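Local coordinates for iron binding protein FbpA (Mannheimia haemolytica, PDB 1Q35) that binds ferric iron in the bacterial periplasm, probably as the carrier that hands it to an uptake system in the inner membrane, at residues A[98-103]-A[229-234]; A[257-262]-A[270-275]. All blocks are in the same frame, centred on the assembly; numbering follows the deposited sequence.

Contact 1: residues A[98-103]-A[229-234]; sequences LTTRAR and KNISGV. With FMT (formic acid), chain C.
The guanidinium of R101 has the CB of S232 over one of its faces, 4.0 Å from NH1, and a formic acid molecule at its edge, near its plane, where NH1 donates to FMT O2 at 2.9 Å with an angle of 155° at the hydrogen. The strands carrying these residues run antiparallel (152° between the segments), and their long parent strands 96-108 and 228-236 pair with strands of opposite lobes, consistent with the two-strand interdomain hinge of type II periplasmic binding proteins. In R101 the CG sits between the backbone N and the carbonyl carbon (chi1 52°), and this with the bend at chi2 lays CD 3.3 Å from N230 O; chi3 then turns NE and the guanidinium. NH1 also forms a salt bridge with E268, and R10 shares the formic acid, probably a crystallisation component; Y142, an iron ligand in a metal-bound structure, lies close to the R101 side chain.

Backbone register is set by R101 and N230, a hydrogen-bonded pair linked in both directions. Two residues along, beyond the T100/I231 pair, L98 and T99 both face S232, a classic beta bulge: L98 N gives S232 O a nearly linear bond of 2.8 Å, whereas T99 N makes only a weak one to the same oxygen. On the sheet face carrying R101 and N230, the hydroxyls T99 OG1 and S232 OG stand 2.7 Å apart, and OG1 is also hydrogen-bonded to E268.

On the face of T100, A102 and I231, K229 curls at chi2, chi3 and chi4, bringing its CD to 4.0 Å from A102 CB and its NZ diagonally past A102 to donate to T100 OG1 at 3.0 Å. From the bulge itself, L98 CD1 reaches V234 CG1 at 4.0 Å.

Contact 2: residues A[257-262]-A[270-275]; sequences KAQGLY and PVKEGI
Q259, on helix 256-266, has its CA 5.6 Å from that of P270, where the chain leaves strand 269-270 for a loop that then folds through a type II beta turn from K272 to I275, with G274 at its third position (phi 89°). The Q259 side chain lies between helix and loop. Its CG is anti to the carbonyl carbon (chi1 -71°) and the chain bends at chi2, turning the amide oxygen toward the loop backbone. OE1 accepts from K272 N at 3.0 Å. The bond is straight at the hydrogen, but the donor stands 41° above the carbonyl plane, away from the in-plane lone-pair directions.

V271 N lies 2.9 Å from the same oxygen, and carbons close in too: P270 CB approaches it to 3.3 Å, and V271 CG2 and K272 CB come nearly as close. The aliphatic parts pack in turn. K272 CB meets Q259 CG at 3.7 Å, while the rest of the lysine extends away to N83, where NZ is hydrogen-bonded. I275 covers the helix flank from the far side of the turn, its CG1 4.0 Å from Q259 CB and its CG2 3.8 Å from G260 N.

At the other end of the amide, NE2 donates to L98 O and to L253 O, at the close of the preceding helix. With NE2 giving to two carbonyls and OE1 receiving a backbone N-H, the two ends of the amide are told apart by their partners; its rotation is thus fixed, and a buried polar group is matched on both sides.

How the contacts relate
Of these segments, 98-103 on strand 96-108 comes first from the N terminus, and contact 1 closes a long loop of 125 residues when the chain returns along strand 228-236; the excursion carries helix 141-168 and the iron-binding tyrosines. Contact 2 opens only afterwards and is local, with seven residues between helical segment 257-262 and loop 270-275. The two are therefore in series, neither nesting nor crossing. They nevertheless touch in space, their centres about 13 Å apart: the CG2 of T99 packs 3.5 Å from the CG of Y262. Contact 1 joins strands 96-108 and 228-236, and contact 2 sets helix 256-266 and its following loop against the start of the first.

Contact 1: residues A[98-103]-A[229-234]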
ATOM      1  N   LEU A  98       7.369   6.769  -3.330  1.00  9.11           N
ATOM      2  CA  LEU A  98       8.677   6.137  -3.172  1.00  9.23           C
ATOM      3  C   LEU A  98       8.707   4.699  -3.701  1.00  8.98           C
ATOM      4  O   LEU A  98       9.748   4.241  -4.163  1.00  9.36           O
ATOM      5  CB  LEU A  98       9.084   6.154  -1.701  1.00  9.48           C
ATOM      6  CG  LEU A  98       9.346   7.546  -1.118  1.00 10.24           C
ATOM      7  CD1 LEU A  98       9.550   7.447   0.383  1.00 10.84           C
ATOM      8  CD2 LEU A  98      10.548   8.214  -1.785  1.00 11.05           C
ATOM      9  N   THR A  99       7.589   3.981  -3.584  1.00  8.58           N
ATOM     10  CA  THR A  99       7.432   2.672  -4.221  1.00  8.37           C
ATOM     11  C   THR A  99       6.013   2.537  -4.725  1.00  8.25           C
ATOM     12  O   THR A  99       5.127   3.276  -4.306  1.00  8.23           O
ATOM     13  CB  THR A  99       7.663   1.518  -3.239  1.00  8.70           C
ATOM     14  OG1 THR A  99       6.667   1.585  -2.210  1.00  9.01           O
ATOM     15  CG2 THR A  99       9.011   1.611  -2.538  1.00  9.55           C
ATOM     16  N   THR A 100       5.798   1.580  -5.622  1.00  8.51           N
ATOM     17  CA  THR A 100       4.452   1.095  -5.894  1.00  8.47           C
ATOM     18  C   THR A 100       4.333  -0.349  -5.437  1.00  8.44           C
ATOM     19  O   THR A 100       5.323  -1.057  -5.254  1.00  8.38           O
ATOM     20  CB  THR A 100       4.017   1.235  -7.373  1.00  8.92           C
ATOM     21  OG1 THR A 100       4.801   0.380  -8.213  1.00  9.79           O
ATOM     22  CG2 THR A 100       4.209   2.657  -7.889  1.00 10.18           C
ATOM     23  N   ARG A 101       3.088  -0.747  -5.234  1.00  8.05           N
ATOM     24  CA  ARG A 101       2.734  -2.086  -4.796  1.00  8.35           C
ATOM     25  C   ARG A 101       1.419  -2.439  -5.464  1.00  8.14           C
ATOM     26  O   ARG A 101       0.618  -1.556  -5.781  1.00  8.76           O
ATOM     27  CB  ARG A 101       2.620  -2.162  -3.269  1.00  8.66           C
ATOM     28  CG  ARG A 101       1.721  -1.123  -2.634  1.00  9.65           C
ATOM     29  CD  ARG A 101       2.442   0.137  -2.153  1.00 10.54           C
ATOM     30  NE  ARG A 101       3.426  -0.118  -1.104  1.00 10.39           N
ATOM     31  CZ  ARG A 101       3.166  -0.294   0.202  1.00  9.31           C
ATOM     32  NH1 ARG A 101       4.171  -0.508   1.026  1.00  9.28           N
ATOM     33  NH2 ARG A 101       1.941  -0.260   0.703  1.00  9.99           N
ATOM     34  N   ALA A 102       1.211  -3.725  -5.700  1.00  7.70           N
ATOM     35  CA  ALA A 102      -0.026  -4.211  -6.286  1.00  7.39           C
ATOM     36  C   ALA A 102      -0.870  -4.878  -5.209  1.00  7.09           C
ATOM     37  O   ALA A 102      -0.341  -5.606  -4.358  1.00  7.74           O
ATOM     38  CB  ALA A 102       0.271  -5.207  -7.396  1.00  7.64           C
ATOM     39  N   ARG A 103      -2.180  -4.655  -5.237  1.00  7.04           N
ATOM     40  CA  ARG A 103      -3.075  -5.414  -4.372  1.00  6.95           C
ATOM     41  C   ARG A 103      -3.583  -6.590  -5.195  1.00  7.38           C
ATOM     42  O   ARG A 103      -4.387  -6.435  -6.111  1.00  8.27           O
ATOM     43  CB  ARG A 103      -4.200  -4.544  -3.803  1.00  7.25           C
ATOM     44  CG  ARG A 103      -4.908  -5.173  -2.618  1.00  7.36           C
ATOM     45  CD  ARG A 103      -5.405  -4.154  -1.592  1.00  7.76           C
ATOM     46  NE  ARG A 103      -5.918  -4.801  -0.383  1.00  7.90           N
ATOM     47  CZ  ARG A 103      -5.158  -5.328   0.578  1.00  8.01           C
ATOM     48  NH1 ARG A 103      -5.721  -5.925   1.616  1.00  8.28           N
ATOM     49  NH2 ARG A 103      -3.841  -5.274   0.511  1.00  8.14           N
ATOM     50  N   LYS A 229      -2.901  -0.669  -8.253  1.00  7.56           N
ATOM     51  CA  LYS A 229      -1.641  -0.196  -7.702  1.00  8.53           C
ATOM     52  C   LYS A 229      -1.872   0.912  -6.690  1.00  8.25           C
ATOM     53  O   LYS A 229      -2.761   1.748  -6.842  1.00  8.35           O
ATOM     54  CB  LYS A 229      -0.751   0.364  -8.813  1.00 10.04           C
ATOM     55  CG  LYS A 229      -0.410  -0.606  -9.911  1.00 12.80           C
ATOM     56  CD  LYS A 229       0.433  -1.750  -9.431  1.00 15.30           C
ATOM     57  CE  LYS A 229       1.804  -1.331  -8.927  1.00 16.21           C
ATOM     58  NZ  LYS A 229       2.574  -0.582  -9.948  1.00 17.32           N
ATOM     59  N   ASN A 230      -1.041   0.923  -5.662  1.00  7.95           N
ATOM     60  CA  ASN A 230      -1.020   1.997  -4.677  1.00  8.09           C
ATOM     61  C   ASN A 230       0.461   2.287  -4.359  1.00  8.13           C
ATOM     62  O   ASN A 230       1.349   1.607  -4.873  1.00  8.36           O
ATOM     63  CB  ASN A 230      -1.847   1.555  -3.455  1.00  8.12           C
ATOM     64  CG  ASN A 230      -2.334   2.711  -2.576  1.00  8.30           C
ATOM     65  OD1 ASN A 230      -1.816   3.833  -2.625  1.00  8.65           O
ATOM     66  ND2 ASN A 230      -3.332   2.420  -1.741  1.00  9.12           N
ATOM     67  N   ILE A 231       0.730   3.306  -3.554  1.00  8.21           N
ATOM     68  CA  ILE A 231       2.100   3.749  -3.307  1.00  8.42           C
ATOM     69  C   ILE A 231       2.455   3.794  -1.839  1.00  8.52           C
ATOM     70  O   ILE A 231       1.601   4.064  -0.992  1.00  8.93           O
ATOM     71  CB  ILE A 231       2.341   5.176  -3.880  1.00  8.86           C
ATOM     72  CG1 ILE A 231       1.277   6.182  -3.406  1.00  9.37           C
ATOM     73  CG2 ILE A 231       2.416   5.142  -5.389  1.00  9.35           C
ATOM     74  CD1 ILE A 231       1.781   7.616  -3.363  1.00  9.94           C
ATOM     75  N   SER A 232       3.725   3.542  -1.538  1.00  8.62           N
ATOM     76  CA  SER A 232       4.302   4.090  -0.320  1.00  8.97           C
ATOM     77  C   SER A 232       4.826   5.461  -0.712  1.00  9.15           C
ATOM     78  O   SER A 232       5.210   5.687  -1.853  1.00  9.51           O
ATOM     79  CB  SER A 232       5.406   3.210   0.278  1.00  9.15           C
ATOM     80  OG  SER A 232       6.679   3.460  -0.292  1.00  9.29           O
ATOM     81  N   GLY A 233       4.807   6.392   0.221  1.00  9.97           N
ATOM     82  CA  GLY A 233       5.176   7.745  -0.115  1.00 10.49           C
ATOM     83  C   GLY A 233       5.584   8.567   1.072  1.00 10.52           C
ATOM     84  O   GLY A 233       5.843   8.053   2.165  1.00 10.66           O
ATOM     85  N   VAL A 234       5.644   9.871   0.850  1.00 10.53           N
ATOM     86  CA  VAL A 234       6.143  10.773   1.862  1.00 10.74           C
ATOM     87  C   VAL A 234       5.640  12.182   1.619  1.00 10.84           C
ATOM     88  O   VAL A 234       5.455  12.607   0.473  1.00 10.77           O
ATOM     89  CB  VAL A 234       7.686  10.727   1.926  1.00 11.00           C
ATOM     90  CG1 VAL A 234       8.325  11.231   0.633  1.00 11.06           C
ATOM     91  CG2 VAL A 234       8.196  11.482   3.126  1.00 11.47           C
TER
HETATM   92  C   FMT C1001       3.768  -1.568   4.852  1.00 10.81           C
HETATM   93  O1  FMT C1001       4.645  -0.878   5.564  1.00 10.75           O
HETATM   94  O2  FMT C1001       3.927  -1.668   3.649  1.00 11.13           O

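Contact 2: residues A[257-262]-A[270-275]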
ATOM      1  N   LYS A 257      20.465   4.002  -4.198  1.00 15.13           N
ATOM      2  CA  LYS A 257      20.756   3.062  -3.123  1.00 14.82           C
ATOM      3  C   LYS A 257      19.485   2.673  -2.377  1.00 13.98           C
ATOM      4  O   LYS A 257      19.193   1.492  -2.220  1.00 14.01           O
ATOM      5  CB  LYS A 257      21.786   3.633  -2.144  1.00 15.24           C
ATOM      6  CG  LYS A 257      22.170   2.668  -1.036  1.00 16.41           C
ATOM      7  CD  LYS A 257      23.331   3.185  -0.204  1.00 18.06           C
ATOM      8  CE  LYS A 257      23.435   2.422   1.105  1.00 19.40           C
ATOM      9  NZ  LYS A 257      24.611   2.832   1.923  1.00 21.08           N
ATOM     10  N   ALA A 258      18.733   3.663  -1.915  1.00 13.24           N
ATOM     11  CA  ALA A 258      17.509   3.404  -1.158  1.00 12.42           C
ATOM     12  C   ALA A 258      16.458   2.684  -2.005  1.00 11.91           C
ATOM     13  O   ALA A 258      15.758   1.798  -1.515  1.00 12.07           O
ATOM     14  CB  ALA A 258      16.937   4.693  -0.607  1.00 12.38           C
ATOM     15  N   GLN A 259      16.350   3.060  -3.274  1.00 11.75           N
ATOM     16  CA  GLN A 259      15.404   2.411  -4.177  1.00 11.61           C
ATOM     17  C   GLN A 259      15.765   0.933  -4.380  1.00 11.78           C
ATOM     18  O   GLN A 259      14.879   0.070  -4.464  1.00 11.69           O
ATOM     19  CB  GLN A 259      15.332   3.157  -5.508  1.00 11.81           C
ATOM     20  CG  GLN A 259      14.640   4.516  -5.401  1.00 11.34           C
ATOM     21  CD  GLN A 259      13.131   4.400  -5.304  1.00 10.86           C
ATOM     22  OE1 GLN A 259      12.488   3.905  -6.226  1.00 10.51           O
ATOM     23  NE2 GLN A 259      12.561   4.858  -4.193  1.00 10.87           N
ATOM     24  N   GLY A 260      17.062   0.640  -4.428  1.00 12.00           N
ATOM     25  CA  GLY A 260      17.544  -0.727  -4.459  1.00 12.02           C
ATOM     26  C   GLY A 260      17.181  -1.501  -3.206  1.00 12.05           C
ATOM     27  O   GLY A 260      16.844  -2.678  -3.290  1.00 12.37           O
ATOM     28  N   LEU A 261      17.252  -0.856  -2.047  1.00 12.11           N
ATOM     29  CA  LEU A 261      16.830  -1.478  -0.797  1.00 12.18           C
ATOM     30  C   LEU A 261      15.324  -1.772  -0.795  1.00 11.46           C
ATOM     31  O   LEU A 261      14.895  -2.832  -0.357  1.00 11.45           O
ATOM     32  CB  LEU A 261      17.187  -0.599   0.407  1.00 12.85           C
ATOM     33  CG  LEU A 261      18.671  -0.353   0.683  1.00 14.60           C
ATOM     34  CD1 LEU A 261      18.825   0.614   1.851  1.00 15.90           C
ATOM     35  CD2 LEU A 261      19.415  -1.651   0.957  1.00 15.47           C
ATOM     36  N   TYR A 262      14.517  -0.832  -1.269  1.00 10.73           N
ATOM     37  CA  TYR A 262      13.086  -1.071  -1.390  1.00 10.46           C
ATOM     38  C   TYR A 262      12.824  -2.295  -2.284  1.00 10.31           C
ATOM     39  O   TYR A 262      11.945  -3.108  -1.994  1.00 10.27           O
ATOM     40  CB  TYR A 262      12.394   0.157  -1.968  1.00 10.29           C
ATOM     41  CG  TYR A 262      12.087   1.281  -0.999  1.00 10.04           C
ATOM     42  CD1 TYR A 262      12.527   2.577  -1.251  1.00 10.16           C
ATOM     43  CD2 TYR A 262      11.310   1.065   0.130  1.00 10.01           C
ATOM     44  CE1 TYR A 262      12.208   3.618  -0.398  1.00 10.44           C
ATOM     45  CE2 TYR A 262      10.985   2.103   0.996  1.00  9.88           C
ATOM     46  CZ  TYR A 262      11.443   3.382   0.722  1.00  9.92           C
ATOM     47  OH  TYR A 262      11.120   4.436   1.547  1.00 10.69           O
ATOM     48  N   PRO A 270      10.309  -0.254  -7.194  1.00 10.37           N
ATOM     49  CA  PRO A 270      10.857   1.105  -7.099  1.00 10.98           C
ATOM     50  C   PRO A 270      10.115   2.059  -8.020  1.00 11.38           C
ATOM     51  O   PRO A 270       9.640   1.644  -9.074  1.00 11.47           O
ATOM     52  CB  PRO A 270      12.308   0.948  -7.574  1.00 11.35           C
ATOM     53  CG  PRO A 270      12.610  -0.479  -7.460  1.00 11.60           C
ATOM     54  CD  PRO A 270      11.325  -1.229  -7.625  1.00 10.63           C
ATOM     55  N   VAL A 271      10.002   3.325  -7.628  1.00 11.69           N
ATOM     56  CA  VAL A 271       9.543   4.352  -8.568  1.00 12.28           C
ATOM     57  C   VAL A 271      10.665   4.798  -9.514  1.00 13.06           C
ATOM     58  O   VAL A 271      10.397   5.220 -10.636  1.00 13.54           O
ATOM     59  CB  VAL A 271       8.927   5.594  -7.869  1.00 12.37           C
ATOM     60  CG1 VAL A 271       7.679   5.203  -7.086  1.00 12.36           C
ATOM     61  CG2 VAL A 271       9.938   6.316  -6.979  1.00 12.03           C
ATOM     62  N   LYS A 272      11.913   4.699  -9.068  1.00 13.84           N
ATOM     63  CA  LYS A 272      13.042   5.195  -9.857  1.00 14.84           C
ATOM     64  C   LYS A 272      13.331   4.255 -11.021  1.00 15.78           C
ATOM     65  O   LYS A 272      13.507   3.052 -10.830  1.00 15.84           O
ATOM     66  CB  LYS A 272      14.285   5.355  -8.983  1.00 14.84           C
ATOM     67  CG  LYS A 272      15.479   5.977  -9.708  1.00 15.85           C
ATOM     68  CD  LYS A 272      16.601   6.305  -8.742  1.00 17.08           C
ATOM     69  CE  LYS A 272      17.917   6.586  -9.459  1.00 18.36           C
ATOM     70  NZ  LYS A 272      17.782   7.598 -10.536  1.00 19.66           N
ATOM     71  N   GLU A 273      13.369   4.811 -12.228  1.00 16.91           N
ATOM     72  CA  GLU A 273      13.655   4.038 -13.431  1.00 18.17           C
ATOM     73  C   GLU A 273      15.090   3.522 -13.418  1.00 18.35           C
ATOM     74  O   GLU A 273      15.999   4.189 -12.926  1.00 18.69           O
ATOM     75  CB  GLU A 273      13.415   4.886 -14.683  1.00 19.01           C
ATOM     76  CG  GLU A 273      11.957   5.241 -14.905  1.00 21.15           C
ATOM     77  CD  GLU A 273      11.733   5.989 -16.203  1.00 24.12           C
ATOM     78  OE1 GLU A 273      11.539   5.328 -17.248  1.00 25.85           O
ATOM     79  OE2 GLU A 273      11.757   7.238 -16.177  1.00 26.02           O
ATOM     80  N   GLY A 274      15.276   2.314 -13.942  1.00 18.64           N
ATOM     81  CA  GLY A 274      16.590   1.698 -14.011  1.00 18.71           C
ATOM     82  C   GLY A 274      16.965   0.883 -12.788  1.00 18.71           C
ATOM     83  O   GLY A 274      18.024   0.259 -12.770  1.00 19.38           O
ATOM     84  N   ILE A 275      16.117   0.892 -11.759  1.00 18.38           N
ATOM     85  CA  ILE A 275      16.333   0.065 -10.577  1.00 18.03           C
ATOM     86  C   ILE A 275      15.529  -1.219 -10.742  1.00 17.99           C
ATOM     87  O   ILE A 275      14.301  -1.179 -10.803  1.00 18.39           O
ATOM     88  CB  ILE A 275      15.894   0.802  -9.289  1.00 17.86           C
ATOM     89  CG1 ILE A 275      16.564   2.180  -9.180  1.00 18.01           C
ATOM     90  CG2 ILE A 275      16.218  -0.042  -8.060  1.00 17.76           C
ATOM     91  CD1 ILE A 275      18.086   2.150  -9.126  1.00 18.32           C
TER